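Local coordinates for protein lipase (Photobacterium sp. M37, PDB 2ORY) that hydrolyses the ester bonds of triacylglycerols as a cold-adapted lipase of the alpha/beta hydrolase fold, at residues W113-V118 with F216-F220; R121-S126 with A211-F216. All coordinates share one frame; numbering follows the deposited sequence.

Contact 1 of 2, residues W113-V118 with F216-F220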
ATOM      1  N   TRP A 113      15.025  -7.275  10.147  1.00 22.33           N
ATOM      2  CA  TRP A 113      14.339  -6.063  10.562  1.00 24.77           C
ATOM      3  C   TRP A 113      15.329  -5.319  11.455  1.00 27.74           C
ATOM      4  O   TRP A 113      15.789  -5.839  12.475  1.00 26.03           O
ATOM      5  CB  TRP A 113      13.076  -6.427  11.339  1.00 22.19           C
ATOM      6  CG  TRP A 113      12.291  -5.256  11.815  1.00 26.70           C
ATOM      7  CD1 TRP A 113      12.008  -4.935  13.114  1.00 21.54           C
ATOM      8  CD2 TRP A 113      11.616  -4.282  11.000  1.00 20.84           C
ATOM      9  NE1 TRP A 113      11.191  -3.827  13.156  1.00 30.45           N
ATOM     10  CE2 TRP A 113      10.936  -3.406  11.879  1.00 24.65           C
ATOM     11  CE3 TRP A 113      11.522  -4.069   9.616  1.00 21.94           C
ATOM     12  CZ2 TRP A 113      10.167  -2.328  11.418  1.00 20.30           C
ATOM     13  CZ3 TRP A 113      10.754  -2.991   9.153  1.00 22.62           C
ATOM     14  CH2 TRP A 113      10.087  -2.136  10.056  1.00 23.92           C
ATOM     15  N   PRO A 114      15.677  -4.088  11.073  1.00 28.32           N
ATOM     16  CA  PRO A 114      16.632  -3.335  11.880  1.00 29.68           C
ATOM     17  C   PRO A 114      16.148  -2.563  13.098  1.00 31.93           C
ATOM     18  O   PRO A 114      16.969  -2.081  13.870  1.00 32.93           O
ATOM     19  CB  PRO A 114      17.310  -2.424  10.847  1.00 28.16           C
ATOM     20  CG  PRO A 114      16.248  -2.179   9.838  1.00 29.29           C
ATOM     21  CD  PRO A 114      15.482  -3.483   9.741  1.00 28.14           C
ATOM     22  N   TYR A 115      14.841  -2.478  13.318  1.00 31.80           N
ATOM     23  CA  TYR A 115      14.359  -1.675  14.434  1.00 31.64           C
ATOM     24  C   TYR A 115      13.855  -2.375  15.685  1.00 29.71           C
ATOM     25  O   TYR A 115      13.350  -1.719  16.580  1.00 35.15           O
ATOM     26  CB  TYR A 115      13.290  -0.702  13.921  1.00 25.10           C
ATOM     27  CG  TYR A 115      13.733   0.013  12.672  1.00 29.46           C
ATOM     28  CD1 TYR A 115      13.240  -0.357  11.414  1.00 28.19           C
ATOM     29  CD2 TYR A 115      14.687   1.022  12.737  1.00 25.36           C
ATOM     30  CE1 TYR A 115      13.693   0.264  10.260  1.00 27.09           C
ATOM     31  CE2 TYR A 115      15.145   1.639  11.594  1.00 27.84           C
ATOM     32  CZ  TYR A 115      14.647   1.260  10.360  1.00 25.95           C
ATOM     33  OH  TYR A 115      15.129   1.875   9.237  1.00 33.39           O
ATOM     34  N   ALA A 116      13.967  -3.696  15.742  1.00 33.06           N
ATOM     35  CA  ALA A 116      13.547  -4.450  16.916  1.00 33.23           C
ATOM     36  C   ALA A 116      13.990  -5.903  16.803  1.00 38.61           C
ATOM     37  O   ALA A 116      14.132  -6.440  15.700  1.00 36.26           O
ATOM     38  CB  ALA A 116      12.037  -4.379  17.096  1.00 33.67           C
ATOM     39  N   SER A 117      14.215  -6.527  17.955  1.00 39.43           N
ATOM     40  CA  SER A 117      14.636  -7.914  18.010  1.00 40.96           C
ATOM     41  C   SER A 117      13.736  -8.692  18.962  1.00 41.93           C
ATOM     42  O   SER A 117      13.154  -8.129  19.891  1.00 39.88           O
ATOM     43  CB  SER A 117      16.075  -7.994  18.499  1.00 43.95           C
ATOM     44  OG  SER A 117      16.166  -7.412  19.784  1.00 48.46           O
ATOM     45  N   VAL A 118      13.623  -9.994  18.725  1.00 38.82           N
ATOM     46  CA  VAL A 118      12.794 -10.843  19.562  1.00 42.12           C
ATOM     47  C   VAL A 118      13.497 -12.161  19.903  1.00 43.47           C
ATOM     48  O   VAL A 118      13.896 -12.924  19.011  1.00 37.01           O
ATOM     49  CB  VAL A 118      11.449 -11.157  18.879  1.00 41.35           C
ATOM     50  CG1 VAL A 118      10.643 -12.092  19.735  1.00 40.33           C
ATOM     51  CG2 VAL A 118      10.677  -9.879  18.655  1.00 42.65           C
ATOM     52  N   PHE A 216       8.574 -11.851  11.385  1.00 27.48           N
ATOM     53  CA  PHE A 216       8.375 -10.403  11.218  1.00 25.96           C
ATOM     54  C   PHE A 216       6.886 -10.111  11.356  1.00 29.16           C
ATOM     55  O   PHE A 216       6.479  -9.200  12.080  1.00 30.18           O
ATOM     56  CB  PHE A 216       8.831  -9.930   9.823  1.00 30.47           C
ATOM     57  CG  PHE A 216       8.369  -8.530   9.471  1.00 22.51           C
ATOM     58  CD1 PHE A 216       9.097  -7.421   9.874  1.00 18.98           C
ATOM     59  CD2 PHE A 216       7.187  -8.332   8.754  1.00 22.90           C
ATOM     60  CE1 PHE A 216       8.664  -6.124   9.566  1.00 23.89           C
ATOM     61  CE2 PHE A 216       6.741  -7.047   8.442  1.00 18.46           C
ATOM     62  CZ  PHE A 216       7.481  -5.941   8.847  1.00 21.00           C
ATOM     63  N   ALA A 217       6.087 -10.893  10.633  1.00 29.01           N
ATOM     64  CA  ALA A 217       4.634 -10.774  10.650  1.00 29.87           C
ATOM     65  C   ALA A 217       4.061 -11.005  12.049  1.00 28.20           C
ATOM     66  O   ALA A 217       3.142 -10.304  12.468  1.00 29.88           O
ATOM     67  CB  ALA A 217       4.015 -11.776   9.660  1.00 32.26           C
ATOM     68  N   ASP A 218       4.583 -11.994  12.771  1.00 30.94           N
ATOM     69  CA  ASP A 218       4.089 -12.242  14.132  1.00 30.12           C
ATOM     70  C   ASP A 218       4.476 -11.071  15.062  1.00 26.22           C
ATOM     71  O   ASP A 218       3.696 -10.647  15.912  1.00 27.02           O
ATOM     72  CB  ASP A 218       4.638 -13.565  14.678  1.00 29.53           C
ATOM     73  CG  ASP A 218       3.965 -14.787  14.057  1.00 32.25           C
ATOM     74  OD1 ASP A 218       2.819 -14.665  13.563  1.00 33.86           O
ATOM     75  OD2 ASP A 218       4.582 -15.877  14.079  1.00 34.19           O
ATOM     76  N   TYR A 219       5.679 -10.540  14.902  1.00 25.63           N
ATOM     77  CA  TYR A 219       6.059  -9.413  15.722  1.00 25.64           C
ATOM     78  C   TYR A 219       5.121  -8.246  15.396  1.00 29.06           C
ATOM     79  O   TYR A 219       4.599  -7.576  16.295  1.00 28.00           O
ATOM     80  CB  TYR A 219       7.495  -9.008  15.450  1.00 26.29           C
ATOM     81  CG  TYR A 219       7.878  -7.737  16.149  1.00 29.57           C
ATOM     82  CD1 TYR A 219       7.971  -7.682  17.544  1.00 28.61           C
ATOM     83  CD2 TYR A 219       8.128  -6.571  15.424  1.00 30.38           C
ATOM     84  CE1 TYR A 219       8.307  -6.497  18.191  1.00 24.66           C
ATOM     85  CE2 TYR A 219       8.457  -5.382  16.069  1.00 25.58           C
ATOM     86  CZ  TYR A 219       8.543  -5.352  17.445  1.00 28.96           C
ATOM     87  OH  TYR A 219       8.843  -4.162  18.071  1.00 34.89           O
ATOM     88  N   PHE A 220       4.903  -7.995  14.106  1.00 30.58           N
ATOM     89  CA  PHE A 220       3.995  -6.916  13.690  1.00 27.27           C
ATOM     90  C   PHE A 220       2.600  -7.052  14.350  1.00 23.93           C
ATOM     91  O   PHE A 220       2.045  -6.075  14.857  1.00 25.78           O
ATOM     92  CB  PHE A 220       3.818  -6.921  12.169  1.00 25.36           C
ATOM     93  CG  PHE A 220       2.889  -5.861  11.672  1.00 23.00           C
ATOM     94  CD1 PHE A 220       3.376  -4.609  11.310  1.00 27.11           C
ATOM     95  CD2 PHE A 220       1.520  -6.094  11.601  1.00 21.61           C
ATOM     96  CE1 PHE A 220       2.507  -3.602  10.883  1.00 24.89           C
ATOM     97  CE2 PHE A 220       0.642  -5.098  11.181  1.00 22.75           C
ATOM     98  CZ  PHE A 220       1.139  -3.849  10.819  1.00 29.35           C
TER

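Contact 2 of 2, residues R121-S126 with A211-F216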
ATOM      1  N   ARG A 121      13.841 -15.375  17.891  1.00 41.79           N
ATOM      2  CA  ARG A 121      13.136 -15.113  16.630  1.00 44.25           C
ATOM      3  C   ARG A 121      14.075 -14.425  15.632  1.00 43.19           C
ATOM      4  O   ARG A 121      15.004 -13.718  16.023  1.00 42.87           O
ATOM      5  CB  ARG A 121      11.905 -14.224  16.857  1.00 44.14           C
ATOM      6  CG  ARG A 121      10.897 -14.788  17.836  1.00 49.46           C
ATOM      7  CD  ARG A 121      10.287 -16.097  17.349  1.00 53.28           C
ATOM      8  NE  ARG A 121       9.444 -16.704  18.380  1.00 57.84           N
ATOM      9  CZ  ARG A 121       8.770 -17.842  18.236  1.00 61.49           C
ATOM     10  NH1 ARG A 121       8.831 -18.514  17.091  1.00 66.37           N
ATOM     11  NH2 ARG A 121       8.046 -18.320  19.242  1.00 59.62           N
ATOM     12  N   ILE A 122      13.835 -14.648  14.345  1.00 42.30           N
ATOM     13  CA  ILE A 122      14.643 -14.035  13.305  1.00 41.75           C
ATOM     14  C   ILE A 122      13.706 -13.272  12.372  1.00 41.99           C
ATOM     15  O   ILE A 122      13.174 -13.837  11.415  1.00 38.32           O
ATOM     16  CB  ILE A 122      15.415 -15.090  12.483  1.00 42.74           C
ATOM     17  CG1 ILE A 122      16.427 -15.829  13.361  1.00 43.69           C
ATOM     18  CG2 ILE A 122      16.174 -14.415  11.371  1.00 45.35           C
ATOM     19  CD1 ILE A 122      15.815 -16.812  14.311  1.00 48.31           C
ATOM     20  N   LEU A 123      13.496 -11.994  12.673  1.00 41.65           N
ATOM     21  CA  LEU A 123      12.622 -11.131  11.884  1.00 35.85           C
ATOM     22  C   LEU A 123      13.352 -10.662  10.652  1.00 35.54           C
ATOM     23  O   LEU A 123      14.427 -10.085  10.747  1.00 30.44           O
ATOM     24  CB  LEU A 123      12.199  -9.898  12.683  1.00 34.31           C
ATOM     25  CG  LEU A 123      11.323 -10.086  13.915  1.00 36.31           C
ATOM     26  CD1 LEU A 123      12.008 -11.017  14.902  1.00 25.48           C
ATOM     27  CD2 LEU A 123      11.051  -8.723  14.537  1.00 27.66           C
ATOM     28  N   LYS A 124      12.756 -10.911   9.496  1.00 37.05           N
ATOM     29  CA  LYS A 124      13.350 -10.505   8.239  1.00 35.78           C
ATOM     30  C   LYS A 124      12.312 -10.016   7.239  1.00 34.23           C
ATOM     31  O   LYS A 124      11.173 -10.496   7.196  1.00 30.54           O
ATOM     32  CB  LYS A 124      14.134 -11.659   7.618  1.00 37.10           C
ATOM     33  CG  LYS A 124      15.414 -12.005   8.349  1.00 44.91           C
ATOM     34  CD  LYS A 124      16.186 -13.113   7.633  1.00 47.97           C
ATOM     35  CE  LYS A 124      17.463 -13.482   8.389  1.00 49.81           C
ATOM     36  NZ  LYS A 124      18.194 -14.617   7.763  1.00 49.37           N
ATOM     37  N   ILE A 125      12.723  -9.036   6.448  1.00 29.93           N
ATOM     38  CA  ILE A 125      11.880  -8.483   5.410  1.00 29.14           C
ATOM     39  C   ILE A 125      12.609  -8.671   4.079  1.00 27.04           C
ATOM     40  O   ILE A 125      13.830  -8.824   4.046  1.00 24.35           O
ATOM     41  CB  ILE A 125      11.617  -6.983   5.650  1.00 24.90           C
ATOM     42  CG1 ILE A 125      12.942  -6.237   5.795  1.00 23.01           C
ATOM     43  CG2 ILE A 125      10.760  -6.807   6.888  1.00 24.08           C
ATOM     44  CD1 ILE A 125      12.772  -4.741   5.924  1.00 30.54           C
ATOM     45  N   SER A 126      11.868  -8.678   2.982  1.00 27.50           N
ATOM     46  CA  SER A 126      12.493  -8.837   1.676  1.00 26.08           C
ATOM     47  C   SER A 126      13.316  -7.577   1.417  1.00 28.17           C
ATOM     48  O   SER A 126      13.004  -6.515   1.953  1.00 27.81           O
ATOM     49  CB  SER A 126      11.428  -8.938   0.591  1.00 23.40           C
ATOM     50  OG  SER A 126      10.750  -7.691   0.474  1.00 19.56           O
ATOM     51  N   ALA A 211       5.310  -8.391   3.170  1.00 19.39           N
ATOM     52  CA  ALA A 211       6.547  -7.627   3.272  1.00 24.20           C
ATOM     53  C   ALA A 211       7.698  -8.473   3.805  1.00 22.65           C
ATOM     54  O   ALA A 211       8.824  -8.295   3.371  1.00 23.63           O
ATOM     55  CB  ALA A 211       6.361  -6.420   4.179  1.00 24.04           C
ATOM     56  N   GLY A 212       7.424  -9.391   4.733  1.00 22.88           N
ATOM     57  CA  GLY A 212       8.495 -10.190   5.317  1.00 22.80           C
ATOM     58  C   GLY A 212       8.131 -11.598   5.768  1.00 26.15           C
ATOM     59  O   GLY A 212       7.117 -12.145   5.329  1.00 28.28           O
ATOM     60  N   ASN A 213       8.945 -12.184   6.649  1.00 22.97           N
ATOM     61  CA  ASN A 213       8.698 -13.562   7.095  1.00 27.51           C
ATOM     62  C   ASN A 213       7.748 -13.708   8.278  1.00 25.23           C
ATOM     63  O   ASN A 213       7.303 -12.712   8.853  1.00 25.96           O
ATOM     64  CB  ASN A 213      10.019 -14.287   7.398  1.00 20.99           C
ATOM     65  CG  ASN A 213      10.785 -13.679   8.570  1.00 27.68           C
ATOM     66  OD1 ASN A 213      10.245 -12.903   9.366  1.00 27.79           O
ATOM     67  ND2 ASN A 213      12.047 -14.050   8.689  1.00 26.01           N
ATOM     68  N   ALA A 214       7.435 -14.958   8.621  1.00 23.73           N
ATOM     69  CA  ALA A 214       6.519 -15.262   9.722  1.00 25.07           C
ATOM     70  C   ALA A 214       6.885 -14.545  11.018  1.00 24.06           C
ATOM     71  O   ALA A 214       6.023 -13.925  11.645  1.00 28.24           O
ATOM     72  CB  ALA A 214       6.452 -16.778   9.956  1.00 22.78           C
ATOM     73  N   ASP A 215       8.151 -14.635  11.416  1.00 25.87           N
ATOM     74  CA  ASP A 215       8.619 -13.970  12.629  1.00 31.17           C
ATOM     75  C   ASP A 215       8.419 -12.452  12.567  1.00 32.10           C
ATOM     76  O   ASP A 215       8.133 -11.833  13.588  1.00 37.26           O
ATOM     77  CB  ASP A 215      10.104 -14.284  12.897  1.00 31.85           C
ATOM     78  CG  ASP A 215      10.319 -15.688  13.468  1.00 34.50           C
ATOM     79  OD1 ASP A 215       9.314 -16.367  13.769  1.00 31.29           O
ATOM     80  OD2 ASP A 215      11.491 -16.107  13.620  1.00 28.15           O
ATOM     81  N   PHE A 216       8.574 -11.851  11.385  1.00 27.48           N
ATOM     82  CA  PHE A 216       8.375 -10.403  11.218  1.00 25.96           C
ATOM     83  C   PHE A 216       6.886 -10.111  11.356  1.00 29.16           C
ATOM     84  O   PHE A 216       6.479  -9.200  12.080  1.00 30.18           O
ATOM     85  CB  PHE A 216       8.831  -9.930   9.823  1.00 30.47           C
ATOM     86  CG  PHE A 216       8.369  -8.530   9.471  1.00 22.51           C
ATOM     87  CD1 PHE A 216       9.097  -7.421   9.874  1.00 18.98           C
ATOM     88  CD2 PHE A 216       7.187  -8.332   8.754  1.00 22.90           C
ATOM     89  CE1 PHE A 216       8.664  -6.124   9.566  1.00 23.89           C
ATOM     90  CE2 PHE A 216       6.741  -7.047   8.442  1.00 18.46           C
ATOM     91  CZ  PHE A 216       7.481  -5.941   8.847  1.00 21.00           C
TER

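Contact 1 of 2, residues W113-V118 with F216-F220
Trp-113 and Phe-216 form a T-shaped (edge-to-face) aromatic pair that packs the loop between strands 110-112 and 124-126 against helix 214-224 of this class 3 lipase, an alpha/beta hydrolase. Phe-216 is the edge: its CE1 lies 3.5 Å from CE3 of Trp-113, over the six-membered ring, with the planes at 68° and the centroids 5.2 Å apart. The indole is brought over by its CG standing anti to the backbone N (chi1 -180°), and its opposite face carries CD1 of Tyr-115 from the same loop, so the ring is clasped between two aromatic neighbours. Polar tips are satisfied beyond the two segments: Trp-113 NE1 and Tyr-219 OH are hydrogen-bonded to OD2 and OD1 of Asp-189, which thus ties loop and helix together from helix 175-189. One helical turn on from Phe-216, the Tyr-219 ring receives two methyl groups. Val-118 reaches it near CD1 with the CG2 methyl, 3.7 Å away. Ala-116 CB presses closely on the phenol end, 3.6 Å from Tyr-219 CZ and 3.3 Å from Tyr-219 OH.

Contact 2 of 2, residues R121-S126 with A211-F216
Asn-213 stitches the approach to helix 214-224 onto segment 121-126 with both ends of its amide. Its ND2 donates to Ile-122 O at 3.0 Å; ND2 lies in the carbonyl plane of Ile-122, whose O is tilted from the Asn-213 amide plane, while OD1 takes a weak bond from Lys-124 N. The same OD1 accepts from Phe-216 N at 2.8 Å as the N-cap of the helix, with chi1 of 65° setting CG between backbone N and carbonyl carbon, which folds the amide back toward the helix start. These bonds fix the rotation of the amide. The backbones meet in a single beta bridge, Ile-125 with Gly-212: Asn-213 N donates to Lys-124 O at 2.8 Å and Ser-126 N to Ala-211 O at 3.1 Å. Here the packing is tight, with the Gly-212 CA 3.3 Å from Lys-124 O, and the Ile-125 CG2 methyl makes a CH-pi contact over one face of the Phe-216 ring, 3.7 Å from its centroid. Toward solvent the contact slackens. Asp-215 OD2 is met on its anti side, somewhat out of the carboxylate plane, by Ile-122 N in a nearly straight bond of 2.9 Å, whereas OD1 makes a long salt bridge to exposed Arg-121 NH1 at 4.0 Å, the guanidinium and carboxylate planes being 82° apart. Ser-126, itself an N-cap, turns OG to Thr-129 N at the start of helix 127-138. Strand 124-126 thus lies between its antiparallel partner 110-112 and the N-terminal end of helix 214-224, while Ala-211 and Phe-216 also touch helix 175-189.

Contacts 1 and 2 have centres about 7 Å apart and share Phe-216, whose ring edge serves the loop and whose face serves the strand. They are fastened directly to each other: Trp-113 N lies 2.9 Å from Leu-123 O, a probable hydrogen bond, and Leu-123 CD2 packs 3.7 Å from Tyr-219 CB. Ile-125 CG2, 3.9 Å from Trp-113 CE3, also reaches from contact 2 to the indole. Together they hold the loop 113-118 and the segment 121-126 that follows it against helix 214-224 and its approach. Both also adjoin helix 175-189, which follows the probable nucleophile elbow bearing Ser-174, a likely triad member with His-312 and Asp-236. Neither contact includes any of these three residues.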